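Side-chain contacts in putative peptidyl-arginine deiminase (Chlorobium tepidum, PDB 1XKN), which probably hydrolyses guanidino groups as a deiminase of agmatine or of arginine in proteins: residues 102-105 against 110-113; 191-196 against 200-205; 42-47 against 53-58. One frame throughout, in Å; residues are numbered along the deposited sequence.

Interaction 1 (102-105 against 110-113); sequences YVIR and RRDK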
# COMPACT_ATOMS: atom_id res chain seq x y z
N TYR A 102 0.69 -10.90 -3.27
CA TYR A 102 0.20 -12.25 -3.01
C TYR A 102 -1.24 -12.42 -3.49
O TYR A 102 -2.07 -11.54 -3.29
CB TYR A 102 0.22 -12.53 -1.51
CG TYR A 102 1.59 -12.59 -0.89
CD1 TYR A 102 2.34 -13.76 -0.93
CD2 TYR A 102 2.12 -11.48 -0.24
CE1 TYR A 102 3.58 -13.83 -0.33
CE2 TYR A 102 3.36 -11.54 0.37
CZ TYR A 102 4.09 -12.72 0.32
OH TYR A 102 5.30 -12.80 0.96
N VAL A 103 -1.51 -13.56 -4.10
CA VAL A 103 -2.86 -13.89 -4.57
C VAL A 103 -3.03 -15.39 -4.35
O VAL A 103 -2.04 -16.12 -4.25
CB VAL A 103 -3.07 -13.60 -6.08
CG1 VAL A 103 -3.05 -12.10 -6.33
CG2 VAL A 103 -2.01 -14.31 -6.91
N ILE A 104 -4.28 -15.84 -4.28
CA ILE A 104 -4.56 -17.26 -4.10
C ILE A 104 -4.91 -17.81 -5.48
O ILE A 104 -5.81 -17.28 -6.15
CB ILE A 104 -5.77 -17.50 -3.16
CG1 ILE A 104 -5.53 -16.81 -1.81
CG2 ILE A 104 -5.98 -19.00 -2.96
CD1 ILE A 104 -4.22 -17.18 -1.14
N ARG A 105 -4.20 -18.84 -5.90
CA ARG A 105 -4.44 -19.46 -7.20
C ARG A 105 -5.30 -20.70 -7.08
O ARG A 105 -5.07 -21.54 -6.21
CB ARG A 105 -3.11 -19.83 -7.86
CG ARG A 105 -3.26 -20.57 -9.18
CD ARG A 105 -1.91 -20.82 -9.86
NE ARG A 105 -1.02 -21.67 -9.07
CZ ARG A 105 0.21 -22.01 -9.45
NH1 ARG A 105 0.69 -21.56 -10.60
NH2 ARG A 105 0.96 -22.78 -8.68
N ARG A 110 -7.44 -27.31 -6.78
CA ARG A 110 -6.42 -27.10 -5.77
C ARG A 110 -6.12 -25.61 -5.59
O ARG A 110 -6.12 -24.84 -6.55
CB ARG A 110 -5.15 -27.87 -6.14
CG ARG A 110 -4.20 -27.16 -7.07
CD ARG A 110 -3.01 -26.64 -6.29
NE ARG A 110 -2.05 -25.94 -7.13
CZ ARG A 110 -2.27 -24.75 -7.69
NH1 ARG A 110 -3.43 -24.12 -7.51
NH2 ARG A 110 -1.32 -24.19 -8.43
N ARG A 111 -5.88 -25.21 -4.35
CA ARG A 111 -5.60 -23.83 -4.02
C ARG A 111 -4.22 -23.66 -3.41
O ARG A 111 -3.81 -24.45 -2.55
CB ARG A 111 -6.66 -23.31 -3.04
CG ARG A 111 -8.08 -23.39 -3.58
CD ARG A 111 -9.14 -23.17 -2.52
NE ARG A 111 -8.99 -21.88 -1.84
CZ ARG A 111 -8.29 -21.69 -0.73
NH1 ARG A 111 -7.67 -22.71 -0.15
NH2 ARG A 111 -8.21 -20.47 -0.21
N ASP A 112 -3.48 -22.65 -3.86
CA ASP A 112 -2.17 -22.38 -3.28
C ASP A 112 -1.85 -20.89 -3.35
O ASP A 112 -2.41 -20.15 -4.16
CB ASP A 112 -1.06 -23.21 -3.95
CG ASP A 112 -0.90 -22.94 -5.44
OD1 ASP A 112 0.16 -23.33 -5.99
OD2 ASP A 112 -1.80 -22.35 -6.07
N LYS A 113 -0.96 -20.45 -2.47
CA LYS A 113 -0.58 -19.05 -2.44
C LYS A 113 0.59 -18.84 -3.39
O LYS A 113 1.56 -19.59 -3.37
CB LYS A 113 -0.20 -18.63 -1.01
CG LYS A 113 0.08 -17.13 -0.88
CD LYS A 113 0.01 -16.65 0.57
CE LYS A 113 1.10 -17.26 1.43
NZ LYS A 113 1.02 -16.79 2.84
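In the β-hairpin of strands 101-107 and 110-119, R105 and D112 are paired twice, once by backbone and once by side chain. The backbones are joined by R105 N to D112 O (2.8 Å) and D112 N to R105 O (3.0 Å), an antiparallel hydrogen-bonded pair. R105 leaves the strand extended and then bends at chi3 (63°), which turns the NE and NH2 side of its guanidinium to the carboxylate. R105 NE meets D112 OD2 at 3.2 Å and R105 NH2 meets D112 OD1 at 2.9 Å. Each oxygen uses its syn lone pair and the two planes are only 16° apart, so this is a side-on, nearly flat salt bridge. R110 joins the network through R110 NH1, 2.8 Å from D112 OD2, though its NH2 is modelled implausibly close to R105 and the exact pose is doubtful. On the other face, I104 CG2 lies over the guanidinium of R111, and K113 CD passes 4.0 Å from Y102 CD1. K113 NZ continues to E344 and to P345 O on strand 342-345, while Y102 OH bonds Q144 at the end of helix 131-144. Strand 5-7 completes the far side of strand 101-107, with I104 bonded to F7 through the backbone.

Interaction 2 (191-196 against 200-205); sequences AQLRRY and EKVLWL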
# COMPACT_ATOMS: atom_id res chain seq x y z
N ALA A 191 -8.42 -6.16 -18.78
CA ALA A 191 -8.34 -7.59 -19.05
C ALA A 191 -7.28 -8.24 -18.17
O ALA A 191 -7.51 -9.31 -17.60
CB ALA A 191 -8.03 -7.84 -20.52
N GLN A 192 -6.13 -7.59 -18.04
CA GLN A 192 -5.06 -8.13 -17.21
C GLN A 192 -5.43 -8.15 -15.73
O GLN A 192 -5.06 -9.07 -15.01
CB GLN A 192 -3.77 -7.33 -17.41
CG GLN A 192 -3.19 -7.44 -18.82
CD GLN A 192 -2.55 -8.79 -19.09
OE1 GLN A 192 -1.32 -8.90 -19.19
NE2 GLN A 192 -3.37 -9.82 -19.22
N LEU A 193 -6.16 -7.13 -15.28
CA LEU A 193 -6.57 -7.09 -13.88
C LEU A 193 -7.57 -8.21 -13.61
O LEU A 193 -7.53 -8.84 -12.55
CB LEU A 193 -7.19 -5.73 -13.53
CG LEU A 193 -6.22 -4.54 -13.63
CD1 LEU A 193 -6.99 -3.24 -13.40
CD2 LEU A 193 -5.10 -4.68 -12.61
N ARG A 194 -8.46 -8.46 -14.56
CA ARG A 194 -9.43 -9.54 -14.39
C ARG A 194 -8.70 -10.88 -14.40
O ARG A 194 -8.94 -11.73 -13.54
CB ARG A 194 -10.47 -9.52 -15.51
CG ARG A 194 -11.54 -8.47 -15.32
CD ARG A 194 -12.71 -8.71 -16.26
NE ARG A 194 -13.83 -7.84 -15.93
CZ ARG A 194 -13.90 -6.55 -16.26
NH1 ARG A 194 -12.92 -5.98 -16.94
NH2 ARG A 194 -14.96 -5.84 -15.89
N ARG A 195 -7.80 -11.05 -15.36
CA ARG A 195 -7.05 -12.28 -15.51
C ARG A 195 -6.16 -12.65 -14.33
O ARG A 195 -6.23 -13.77 -13.82
CB ARG A 195 -6.19 -12.20 -16.77
CG ARG A 195 -5.28 -13.40 -16.99
CD ARG A 195 -4.39 -13.17 -18.19
NE ARG A 195 -3.52 -14.31 -18.46
CZ ARG A 195 -2.56 -14.32 -19.39
NH1 ARG A 195 -2.36 -13.24 -20.14
NH2 ARG A 195 -1.81 -15.40 -19.56
N TYR A 196 -5.32 -11.71 -13.91
CA TYR A 196 -4.37 -11.98 -12.84
C TYR A 196 -4.79 -11.69 -11.40
O TYR A 196 -4.17 -12.19 -10.46
CB TYR A 196 -3.05 -11.27 -13.16
CG TYR A 196 -2.37 -11.80 -14.41
CD1 TYR A 196 -1.91 -13.12 -14.46
CD2 TYR A 196 -2.13 -10.98 -15.51
CE1 TYR A 196 -1.21 -13.60 -15.57
CE2 TYR A 196 -1.44 -11.46 -16.63
CZ TYR A 196 -0.98 -12.76 -16.65
OH TYR A 196 -0.25 -13.22 -17.72
N GLU A 200 -13.88 -8.55 -10.91
CA GLU A 200 -14.99 -8.49 -11.86
C GLU A 200 -15.37 -7.10 -12.35
O GLU A 200 -15.87 -6.95 -13.46
CB GLU A 200 -16.23 -9.15 -11.26
CG GLU A 200 -16.23 -10.67 -11.29
CD GLU A 200 -15.16 -11.28 -10.42
OE1 GLU A 200 -15.23 -11.11 -9.19
OE2 GLU A 200 -14.26 -11.94 -10.97
N LYS A 201 -15.15 -6.09 -11.51
CA LYS A 201 -15.49 -4.73 -11.87
C LYS A 201 -14.41 -3.75 -11.44
O LYS A 201 -13.98 -3.75 -10.29
CB LYS A 201 -16.82 -4.33 -11.22
CG LYS A 201 -17.35 -2.95 -11.62
CD LYS A 201 -18.69 -2.68 -10.96
CE LYS A 201 -19.29 -1.35 -11.41
NZ LYS A 201 -20.61 -1.10 -10.75
N VAL A 202 -13.97 -2.92 -12.39
CA VAL A 202 -12.96 -1.92 -12.11
C VAL A 202 -13.63 -0.56 -11.99
O VAL A 202 -14.36 -0.13 -12.90
CB VAL A 202 -11.90 -1.86 -13.23
CG1 VAL A 202 -10.85 -0.80 -12.89
CG2 VAL A 202 -11.24 -3.22 -13.40
N LEU A 203 -13.40 0.10 -10.87
CA LEU A 203 -13.98 1.41 -10.61
C LEU A 203 -12.89 2.46 -10.84
O LEU A 203 -11.94 2.57 -10.06
CB LEU A 203 -14.48 1.48 -9.17
CG LEU A 203 -15.52 0.44 -8.74
CD1 LEU A 203 -15.72 0.53 -7.24
CD2 LEU A 203 -16.83 0.68 -9.48
N TRP A 204 -13.05 3.24 -11.90
CA TRP A 204 -12.06 4.26 -12.24
C TRP A 204 -12.31 5.66 -11.69
O TRP A 204 -13.23 6.35 -12.14
CB TRP A 204 -11.90 4.37 -13.75
CG TRP A 204 -11.39 3.15 -14.43
CD1 TRP A 204 -12.12 2.06 -14.83
CD2 TRP A 204 -10.04 2.89 -14.81
NE1 TRP A 204 -11.30 1.15 -15.44
CE2 TRP A 204 -10.02 1.63 -15.44
CE3 TRP A 204 -8.84 3.60 -14.67
CZ2 TRP A 204 -8.84 1.07 -15.94
CZ3 TRP A 204 -7.67 3.04 -15.18
CH2 TRP A 204 -7.68 1.78 -15.80
N LEU A 205 -11.50 6.07 -10.72
CA LEU A 205 -11.61 7.42 -10.17
C LEU A 205 -10.78 8.32 -11.08
O LEU A 205 -10.17 7.84 -12.03
CB LEU A 205 -11.07 7.47 -8.74
CG LEU A 205 -11.87 6.64 -7.72
CD1 LEU A 205 -11.21 6.76 -6.34
CD2 LEU A 205 -13.30 7.15 -7.66
O HOH W 1 -15.20 -3.04 -15.02
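Where the chain turns from helix 186-197 into strand 201-205, R194 reaches across to the backbone carbonyl of E200. Its CG lies beside the backbone N (chi1 -78°), and the chain then runs extended from CG to NE, carrying the guanidinium over the start of the strand. R194 NH2 is 2.8 Å from E200 O, but the bond is bent, with 135° at the hydrogen; the donor stands well above the carbonyl plane, and the oxygen is tilted from the guanidinium plane. NE adds a weak bond to the same oxygen. A water extends the grip, accepting from R194 NH2 and from V202 N, each at 2.9 Å. Strand 201-205 runs parallel to its neighbour 167-171, with helix 186-197 in the connection between them, so the contact belongs to a β-α-β crossover, consistent with the α/β-propeller fold of the guanidino-group-modifying enzymes. One residue back on the helix, L193 CD1 touches V202 CG2 at 4.3 Å, and L193 also rests on L175 of helix 172-175. V202 CG1 in turn lies over one face of the W204 indole, offset toward its rim. R194 NH1 forms a salt bridge with E190 OE1, and the other oxygen of that carboxylate takes W204 NE1.

Interaction 3 (42-47 against 53-58); sequences ELAYQL and VNINVL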
# COMPACT_ATOMS: atom_id res chain seq x y z
N GLU A 42 9.82 2.54 14.20
CA GLU A 42 8.55 2.73 14.89
C GLU A 42 7.48 1.89 14.21
O GLU A 42 6.67 1.23 14.87
CB GLU A 42 8.15 4.20 14.89
CG GLU A 42 6.85 4.48 15.63
CD GLU A 42 6.53 5.96 15.73
OE1 GLU A 42 5.49 6.30 16.33
OE2 GLU A 42 7.32 6.78 15.21
N LEU A 43 7.47 1.94 12.88
CA LEU A 43 6.50 1.19 12.09
C LEU A 43 6.68 -0.31 12.30
O LEU A 43 5.70 -1.03 12.53
CB LEU A 43 6.68 1.52 10.60
CG LEU A 43 5.96 0.65 9.58
CD1 LEU A 43 4.46 0.66 9.83
CD2 LEU A 43 6.27 1.16 8.18
N ALA A 44 7.92 -0.78 12.22
CA ALA A 44 8.20 -2.20 12.41
C ALA A 44 7.77 -2.64 13.80
O ALA A 44 7.21 -3.73 13.97
CB ALA A 44 9.69 -2.47 12.20
N TYR A 45 8.02 -1.80 14.80
CA TYR A 45 7.64 -2.12 16.17
C TYR A 45 6.13 -2.27 16.28
O TYR A 45 5.64 -3.27 16.80
CB TYR A 45 8.11 -1.04 17.14
CG TYR A 45 7.52 -1.20 18.52
CD1 TYR A 45 7.87 -2.29 19.33
CD2 TYR A 45 6.59 -0.29 19.01
CE1 TYR A 45 7.29 -2.46 20.59
CE2 TYR A 45 6.01 -0.45 20.27
CZ TYR A 45 6.36 -1.54 21.05
OH TYR A 45 5.79 -1.70 22.29
N GLN A 46 5.39 -1.27 15.80
CA GLN A 46 3.93 -1.35 15.87
C GLN A 46 3.44 -2.60 15.15
O GLN A 46 2.55 -3.29 15.64
CB GLN A 46 3.29 -0.10 15.24
CG GLN A 46 3.38 1.15 16.10
CD GLN A 46 2.79 0.95 17.49
OE1 GLN A 46 1.78 0.27 17.66
NE2 GLN A 46 3.42 1.56 18.49
N LEU A 47 4.02 -2.90 13.99
CA LEU A 47 3.61 -4.09 13.25
C LEU A 47 3.93 -5.37 14.01
O LEU A 47 3.15 -6.33 13.96
CB LEU A 47 4.29 -4.13 11.88
CG LEU A 47 3.84 -3.07 10.88
CD1 LEU A 47 4.75 -3.09 9.67
CD2 LEU A 47 2.39 -3.31 10.47
N VAL A 53 6.90 -9.62 10.95
CA VAL A 53 7.36 -8.52 10.11
C VAL A 53 8.58 -9.01 9.34
O VAL A 53 9.61 -9.35 9.93
CB VAL A 53 7.76 -7.29 10.95
CG1 VAL A 53 8.11 -6.13 10.04
CG2 VAL A 53 6.63 -6.92 11.90
N ASN A 54 8.46 -9.05 8.01
CA ASN A 54 9.56 -9.48 7.15
C ASN A 54 10.20 -8.23 6.57
O ASN A 54 9.54 -7.44 5.89
CB ASN A 54 9.02 -10.37 6.02
CG ASN A 54 8.55 -11.72 6.52
OD1 ASN A 54 7.38 -12.08 6.37
ND2 ASN A 54 9.46 -12.47 7.12
N ILE A 55 11.49 -8.04 6.85
CA ILE A 55 12.20 -6.85 6.39
C ILE A 55 13.33 -7.14 5.42
O ILE A 55 14.20 -7.97 5.70
CB ILE A 55 12.78 -6.07 7.59
CG1 ILE A 55 11.65 -5.74 8.58
CG2 ILE A 55 13.47 -4.80 7.10
CD1 ILE A 55 12.10 -4.95 9.79
N ASN A 56 13.32 -6.45 4.28
CA ASN A 56 14.37 -6.63 3.28
C ASN A 56 15.53 -5.68 3.58
O ASN A 56 15.33 -4.48 3.76
CB ASN A 56 13.85 -6.32 1.87
CG ASN A 56 12.74 -7.25 1.44
OD1 ASN A 56 12.84 -8.47 1.61
ND2 ASN A 56 11.70 -6.69 0.85
N VAL A 57 16.73 -6.24 3.65
CA VAL A 57 17.93 -5.46 3.89
C VAL A 57 18.99 -5.89 2.88
O VAL A 57 18.93 -7.00 2.35
CB VAL A 57 18.47 -5.67 5.33
CG1 VAL A 57 17.51 -5.07 6.34
CG2 VAL A 57 18.67 -7.15 5.59
N LEU A 58 19.95 -5.01 2.61
CA LEU A 58 21.00 -5.29 1.64
C LEU A 58 22.15 -6.14 2.17
O LEU A 58 22.76 -6.90 1.42
CB LEU A 58 21.58 -3.98 1.11
CG LEU A 58 20.66 -3.05 0.32
CD1 LEU A 58 21.35 -1.72 0.07
CD2 LEU A 58 20.29 -3.71 -0.99
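L47 and V53 meet near the turn of a β-α-β unit, in which strand 15-21 leads through helix 36-50 to the parallel strand 52-57. The short helix and strand segments run nearly antiparallel, with their axes 9.4 Å apart, and everything that touches between them is buried.

The closest approach is made by one methyl, V53 CG2, which lies 3.6 Å from L47 CB. V53 CG2 also stands 3.8 Å from L47 C and 3.8 Å from A44 O, so it rests on the helix backbone as much as on a side chain. The first torsions explain this. In V53 (chi1 -174°) CG1 is anti to the backbone N, and CG2 is left beside that nitrogen, facing the last part of the helix segment. In L47 (chi1 -69°) CG stands anti to the carbonyl carbon, so CG and its two methyls lie away from C, and the valine methyl settles against CB and C. The rest of the leucine is spent on other partners, T18 of strand 15-21 and L297 of strand 295-300, and L43, one turn earlier, packs on L20 and L297.

V53 and I55 both aim at the helix, whereas the intervening N54 projects to the opposite face of the sheet, where its OD1 bonds S17 OG. N56 does likewise with ND2 to S21 OG. The two asparagine side chains add to the backbone bonds between strands 52-57 and 15-21, while V53 and I55 pack on the helix. On the other flank, the backbones of V53 and I55 bond V84.

I55 carries CG1 anti to its carbonyl carbon and stays extended at chi2 (-179°), which brings the far methyl, I55 CD1, to 4.2 Å from A44 CB.

The three contacts grade from core to surface and share no helix or strand. Interaction 3 is wholly buried and rests on van der Waals packing, with aliphatic groups meeting each other and the helix backbone. Interaction 1 is partly buried and joins two strands of a hairpin, so backbone bonding comes first, with a salt-bridge network on one face. Interaction 2 is a surface contact, again helix against strand, but here an arginine, a backbone carbonyl and a water do most of the work beside one apolar touch. Interactions 2 and 3 lie on opposite sides of the chain's centre, their centres about 31 Å apart. Interactions 1 and 2 touch directly, with V103 CG1 4.3 Å from Y196 O, whereas interactions 1 and 3 do not.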